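Local structure of Hit-like protein involved in cell-cycle regulation (Bartonella henselae, 3LB5) at residues B[43-48]-B[92-97]; B[63-68]-B[96-101]. The protein is a histidine triad (HIT) family protein that probably binds nucleotides, as its HINT relatives do, and may take part in cell-cycle regulation. All coordinates share one frame; numbering follows the deposited sequence.

Interaction 1: B[43-48]-B[92-97]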
loop_
_atom_site.group_PDB
_atom_site.type_symbol
_atom_site.label_atom_id
_atom_site.label_comp_id
_atom_site.label_asym_id
_atom_site.label_seq_id
_atom_site.Cartn_x
_atom_site.Cartn_y
_atom_site.Cartn_z
ATOM N N VAL B 43 16.905 -10.497 -7.952
ATOM C CA VAL B 43 17.624 -10.672 -6.713
ATOM C C VAL B 43 16.524 -10.844 -5.684
ATOM O O VAL B 43 15.949 -9.868 -5.198
ATOM C CB VAL B 43 18.546 -9.459 -6.392
ATOM C CG1 VAL B 43 19.307 -9.710 -5.095
ATOM C CG2 VAL B 43 19.514 -9.219 -7.535
ATOM N N ARG B 44 16.206 -12.100 -5.404
ATOM C CA ARG B 44 15.071 -12.427 -4.561
ATOM C C ARG B 44 15.499 -12.468 -3.095
ATOM O O ARG B 44 16.558 -12.991 -2.773
ATOM C CB ARG B 44 14.503 -13.787 -4.972
ATOM C CG ARG B 44 14.085 -13.849 -6.444
ATOM C CD ARG B 44 13.323 -15.132 -6.787
ATOM N NE ARG B 44 13.001 -15.123 -8.213
ATOM C CZ ARG B 44 12.136 -15.934 -8.809
ATOM N NH1 ARG B 44 11.478 -16.866 -8.120
ATOM N NH2 ARG B 44 11.935 -15.819 -10.109
ATOM N N VAL B 45 14.670 -11.904 -2.223
ATOM C CA VAL B 45 14.927 -11.939 -0.789
ATOM C C VAL B 45 14.025 -12.948 -0.060
ATOM O O VAL B 45 14.390 -13.456 0.989
ATOM C CB VAL B 45 14.841 -10.530 -0.134
ATOM C CG1 VAL B 45 15.892 -9.596 -0.730
ATOM C CG2 VAL B 45 13.469 -9.903 -0.291
ATOM N N TYR B 46 12.863 -13.241 -0.622
ATOM C CA TYR B 46 11.888 -14.118 0.023
ATOM C C TYR B 46 10.940 -14.641 -1.049
ATOM O O TYR B 46 10.682 -13.967 -2.051
ATOM C CB TYR B 46 11.112 -13.365 1.138
ATOM C CG TYR B 46 9.907 -14.108 1.713
ATOM C CD1 TYR B 46 10.074 -15.121 2.650
ATOM C CD2 TYR B 46 8.606 -13.783 1.322
ATOM C CE1 TYR B 46 8.981 -15.814 3.177
ATOM C CE2 TYR B 46 7.496 -14.479 1.838
ATOM C CZ TYR B 46 7.699 -15.493 2.768
ATOM O OH TYR B 46 6.626 -16.189 3.300
ATOM N N GLU B 47 10.435 -15.852 -0.822
ATOM C CA GLU B 47 9.533 -16.505 -1.745
ATOM C C GLU B 47 8.747 -17.593 -0.994
ATOM O O GLU B 47 9.296 -18.279 -0.151
ATOM C CB GLU B 47 10.361 -17.117 -2.884
ATOM C CG GLU B 47 9.565 -17.733 -4.013
ATOM C CD GLU B 47 10.427 -18.215 -5.177
ATOM O OE1 GLU B 47 9.850 -18.882 -6.055
ATOM O OE2 GLU B 47 11.652 -17.913 -5.233
ATOM N N ASP B 48 7.455 -17.692 -1.272
ATOM C CA ASP B 48 6.669 -18.846 -0.864
ATOM C C ASP B 48 5.827 -19.295 -2.065
ATOM O O ASP B 48 6.107 -18.888 -3.183
ATOM C CB ASP B 48 5.850 -18.549 0.405
ATOM C CG ASP B 48 4.833 -17.425 0.234
ATOM O OD1 ASP B 48 4.352 -17.151 -0.899
ATOM O OD2 ASP B 48 4.470 -16.823 1.282
ATOM N N GLN B 92 3.955 -7.185 5.047
ATOM C CA GLN B 92 4.242 -6.909 6.456
ATOM C C GLN B 92 5.574 -7.529 6.866
ATOM O O GLN B 92 6.396 -6.890 7.526
ATOM C CB GLN B 92 3.123 -7.404 7.368
ATOM C CG GLN B 92 3.494 -7.300 8.839
ATOM C CD GLN B 92 2.488 -7.947 9.748
ATOM O OE1 GLN B 92 2.145 -9.134 9.595
ATOM N NE2 GLN B 92 2.008 -7.177 10.720
ATOM N N LYS B 93 5.790 -8.775 6.459
ATOM C CA LYS B 93 7.028 -9.487 6.789
ATOM C C LYS B 93 8.241 -8.746 6.223
ATOM O O LYS B 93 9.246 -8.599 6.906
ATOM C CB LYS B 93 6.969 -10.918 6.260
ATOM C CG LYS B 93 8.038 -11.863 6.811
ATOM C CD LYS B 93 7.931 -13.223 6.083
ATOM C CE LYS B 93 8.912 -14.247 6.633
ATOM N NZ LYS B 93 8.701 -14.587 8.073
ATOM N N ILE B 94 8.134 -8.286 4.977
ATOM C CA ILE B 94 9.217 -7.532 4.326
ATOM C C ILE B 94 9.420 -6.141 4.929
ATOM O O ILE B 94 10.556 -5.697 5.044
ATOM C CB ILE B 94 9.030 -7.450 2.767
ATOM C CG1 ILE B 94 9.212 -8.830 2.126
ATOM C CG2 ILE B 94 9.957 -6.424 2.101
ATOM C CD1 ILE B 94 10.509 -9.553 2.397
ATOM N N ALA B 95 8.332 -5.455 5.293
ATOM C CA ALA B 95 8.416 -4.120 5.893
ATOM C C ALA B 95 9.281 -4.198 7.158
ATOM O O ALA B 95 10.187 -3.408 7.349
ATOM C CB ALA B 95 7.023 -3.599 6.242
ATOM N N LYS B 96 8.999 -5.193 7.986
ATOM C CA LYS B 96 9.754 -5.450 9.208
ATOM C C LYS B 96 11.216 -5.848 8.979
ATOM O O LYS B 96 12.103 -5.365 9.684
ATOM C CB LYS B 96 9.038 -6.509 10.058
ATOM C CG LYS B 96 7.734 -5.989 10.671
ATOM C CD LYS B 96 6.972 -7.068 11.420
ATOM C CE LYS B 96 7.496 -7.274 12.843
ATOM N NZ LYS B 96 7.487 -6.015 13.694
ATOM N N ALA B 97 11.469 -6.736 8.018
ATOM C CA ALA B 97 12.845 -7.160 7.722
ATOM C C ALA B 97 13.685 -6.015 7.152
ATOM O O ALA B 97 14.839 -5.861 7.523
ATOM C CB ALA B 97 12.857 -8.332 6.787
#

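Interaction 2: B[63-68]-B[96-101]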
loop_
_atom_site.group_PDB
_atom_site.type_symbol
_atom_site.label_atom_id
_atom_site.label_comp_id
_atom_site.label_asym_id
_atom_site.label_seq_id
_atom_site.Cartn_x
_atom_site.Cartn_y
_atom_site.Cartn_z
ATOM N N GLY B 63 17.910 -0.773 -0.196
ATOM C CA GLY B 63 17.049 -1.793 0.420
ATOM C C GLY B 63 15.595 -1.837 -0.056
ATOM O O GLY B 63 14.817 -2.694 0.386
ATOM N N HIS B 64 15.240 -0.904 -0.936
ATOM C CA HIS B 64 13.900 -0.802 -1.567
ATOM C C HIS B 64 13.560 -2.149 -2.225
ATOM O O HIS B 64 14.280 -2.618 -3.126
ATOM C CB HIS B 64 13.959 0.334 -2.602
ATOM C CG HIS B 64 12.687 0.594 -3.367
ATOM N ND1 HIS B 64 12.533 1.728 -4.131
ATOM C CD2 HIS B 64 11.534 -0.108 -3.508
ATOM C CE1 HIS B 64 11.349 1.713 -4.722
ATOM N NE2 HIS B 64 10.723 0.606 -4.365
ATOM N N THR B 65 12.488 -2.760 -1.735
ATOM C CA THR B 65 12.070 -4.102 -2.119
ATOM C C THR B 65 10.669 -4.062 -2.728
ATOM O O THR B 65 9.817 -3.232 -2.331
ATOM C CB THR B 65 12.078 -5.030 -0.887
ATOM O OG1 THR B 65 13.349 -4.945 -0.229
ATOM C CG2 THR B 65 11.797 -6.516 -1.273
ATOM N N LEU B 66 10.441 -4.964 -3.691
ATOM C CA LEU B 66 9.133 -5.123 -4.304
ATOM C C LEU B 66 8.529 -6.460 -3.886
ATOM O O LEU B 66 9.240 -7.467 -3.786
ATOM C CB LEU B 66 9.251 -5.066 -5.830
ATOM C CG LEU B 66 9.904 -3.812 -6.397
ATOM C CD1 LEU B 66 9.923 -3.856 -7.924
ATOM C CD2 LEU B 66 9.159 -2.598 -5.910
ATOM N N VAL B 67 7.221 -6.476 -3.659
ATOM C CA VAL B 67 6.534 -7.756 -3.363
ATOM C C VAL B 67 5.460 -7.966 -4.431
ATOM O O VAL B 67 4.645 -7.059 -4.674
ATOM C CB VAL B 67 5.864 -7.733 -1.987
ATOM C CG1 VAL B 67 4.915 -8.949 -1.799
ATOM C CG2 VAL B 67 6.929 -7.737 -0.870
ATOM N N ILE B 68 5.496 -9.132 -5.090
ATOM C CA ILE B 68 4.491 -9.452 -6.129
ATOM C C ILE B 68 3.796 -10.781 -5.855
ATOM O O ILE B 68 4.428 -11.713 -5.336
ATOM C CB ILE B 68 5.093 -9.511 -7.593
ATOM C CG1 ILE B 68 6.135 -10.632 -7.744
ATOM C CG2 ILE B 68 5.632 -8.149 -8.063
ATOM C CD1 ILE B 68 6.653 -10.763 -9.234
ATOM N N LYS B 96 8.999 -5.193 7.986
ATOM C CA LYS B 96 9.754 -5.450 9.208
ATOM C C LYS B 96 11.216 -5.848 8.979
ATOM O O LYS B 96 12.103 -5.365 9.684
ATOM C CB LYS B 96 9.038 -6.509 10.058
ATOM C CG LYS B 96 7.734 -5.989 10.671
ATOM C CD LYS B 96 6.972 -7.068 11.420
ATOM C CE LYS B 96 7.496 -7.274 12.843
ATOM N NZ LYS B 96 7.487 -6.015 13.694
ATOM N N ALA B 97 11.469 -6.736 8.018
ATOM C CA ALA B 97 12.845 -7.160 7.722
ATOM C C ALA B 97 13.685 -6.015 7.152
ATOM O O ALA B 97 14.839 -5.861 7.523
ATOM C CB ALA B 97 12.857 -8.332 6.787
ATOM N N VAL B 98 13.103 -5.243 6.232
ATOM C CA VAL B 98 13.782 -4.092 5.625
ATOM C C VAL B 98 14.134 -3.026 6.681
ATOM O O VAL B 98 15.240 -2.485 6.675
ATOM C CB VAL B 98 12.946 -3.490 4.412
ATOM C CG1 VAL B 98 13.560 -2.161 3.887
ATOM C CG2 VAL B 98 12.861 -4.492 3.284
ATOM N N LYS B 99 13.199 -2.732 7.591
ATOM C CA LYS B 99 13.446 -1.737 8.621
ATOM C C LYS B 99 14.575 -2.182 9.542
ATOM O O LYS B 99 15.408 -1.367 9.921
ATOM C CB LYS B 99 12.192 -1.446 9.448
ATOM C CG LYS B 99 12.341 -0.291 10.458
ATOM C CD LYS B 99 11.020 -0.003 11.179
ATOM C CE LYS B 99 11.179 1.060 12.271
ATOM N NZ LYS B 99 11.850 0.526 13.516
ATOM N N LYS B 100 14.584 -3.465 9.908
ATOM C CA LYS B 100 15.666 -3.993 10.764
ATOM C C LYS B 100 16.981 -4.051 10.004
ATOM O O LYS B 100 17.994 -3.571 10.486
ATOM C CB LYS B 100 15.324 -5.383 11.304
ATOM N N ALA B 101 16.954 -4.624 8.805
ATOM C CA ALA B 101 18.173 -4.812 8.024
ATOM C C ALA B 101 18.911 -3.500 7.734
ATOM O O ALA B 101 20.141 -3.488 7.610
ATOM C CB ALA B 101 17.873 -5.546 6.752
#

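Interaction 1: B[43-48]-B[92-97]
Tyr-46 of the edge strand 44-47 reaches across to Lys-93 and Ile-94 of helix 81-101. The side chain sets out toward the helix, and Tyr-46 CB lies 4.1 Å from Ile-94 CD1. From there the ring leaves with CG anti to the backbone N (chi1 170°), and its far part meets the lysine: Tyr-46 CE1 lies 3.8 Å from Lys-93 CE and Tyr-46 CZ 4.0 Å from Lys-93 CD. The two side chains cross at about a right angle; Lys-93, extended until it bends at chi4 (62°), lays CD over one face of the Tyr-46 ring, 4.2 Å from the centroid and displaced toward the rim, a CH-pi contact. Ile-94 contributes the end of its side chain, with CD1 also meeting Val-45 CG2 at 4.0 Å. This methyl is thus shared between two consecutive residues of a classic beta bulge, where Val-45 and Tyr-46 both face Ala-53, consistent with both side chains starting toward the helix. The contact joins the end strand of the antiparallel sheet to the long helix. Ala-154 and Ile-157 of helix 147-160 pack on Val-45. Thr-65 and Val-67 of strand 65-69 lie against Ile-94, and the C-terminal Leu-161 touches both Lys-93 and Ile-94.

Interaction 2: B[63-68]-B[96-101]
Val-98 carries the helix side of this buried contact, meeting Gly-63, just before strand 65-69, and Thr-65, its first residue. Lys-96 and Ala-97 come first and face other neighbours: Lys-96 NZ is hydrogen-bonded to the carbonyl of Leu-77 of the second subunit, while Ala-97 rests on Ala-160. Val-98 then points toward the strand and divides its two methyls. Val-98 CG1, anti to the backbone N (chi1 172°), lies 3.8 Å from Gly-63 O; Val-98 CG2 is 3.6 Å from Thr-65 OG1 and 3.9 Å from the same Gly-63 O. These polar atoms are already joined, since Thr-65 OG1 donates to Gly-63 O at 2.8 Å, tilted 32° from the carbonyl plane. Val-98 packs against this hydrogen-bonded hydroxyl and carbonyl. Lys-99 follows and packs on Leu-77 of the second subunit; Ala-101, ending the helix, touches Lys-156 and Ala-160. Between Gly-63 and Thr-65, His-64 starts away from the helix and hydrogen-bonds through NE2 to His-127, the last histidine of the H-x-H-x-H motif that names the HIT family. Strands 51-55 and 126-131 flank strand 65-69, with Pro-130 of the latter also against Val-98, and Ile-157 of helix 147-160 reaches Thr-65.

Overall arrangement
Both interactions pack helix 81-101 against the same antiparallel sheet within the HIT domain, and their centres lie about 6 Å apart. Along the chain the sheet segments come first, 43-48 and then 63-68, followed by the overlapping helix segments 92-97 and 96-101. Interaction 1 uses the outermost strand 44-47, and interaction 2 strand 65-69, with strand 51-55 between them. They merge at Thr-65, whose CG2 lies 3.8 Å from Ile-94 CG2 and 3.9 Å from Val-45 CG2. The methyl contacts join the two into one packed patch between helix and sheet; Gln-92 and Lys-96 of the same helix hydrogen-bond to the second subunit.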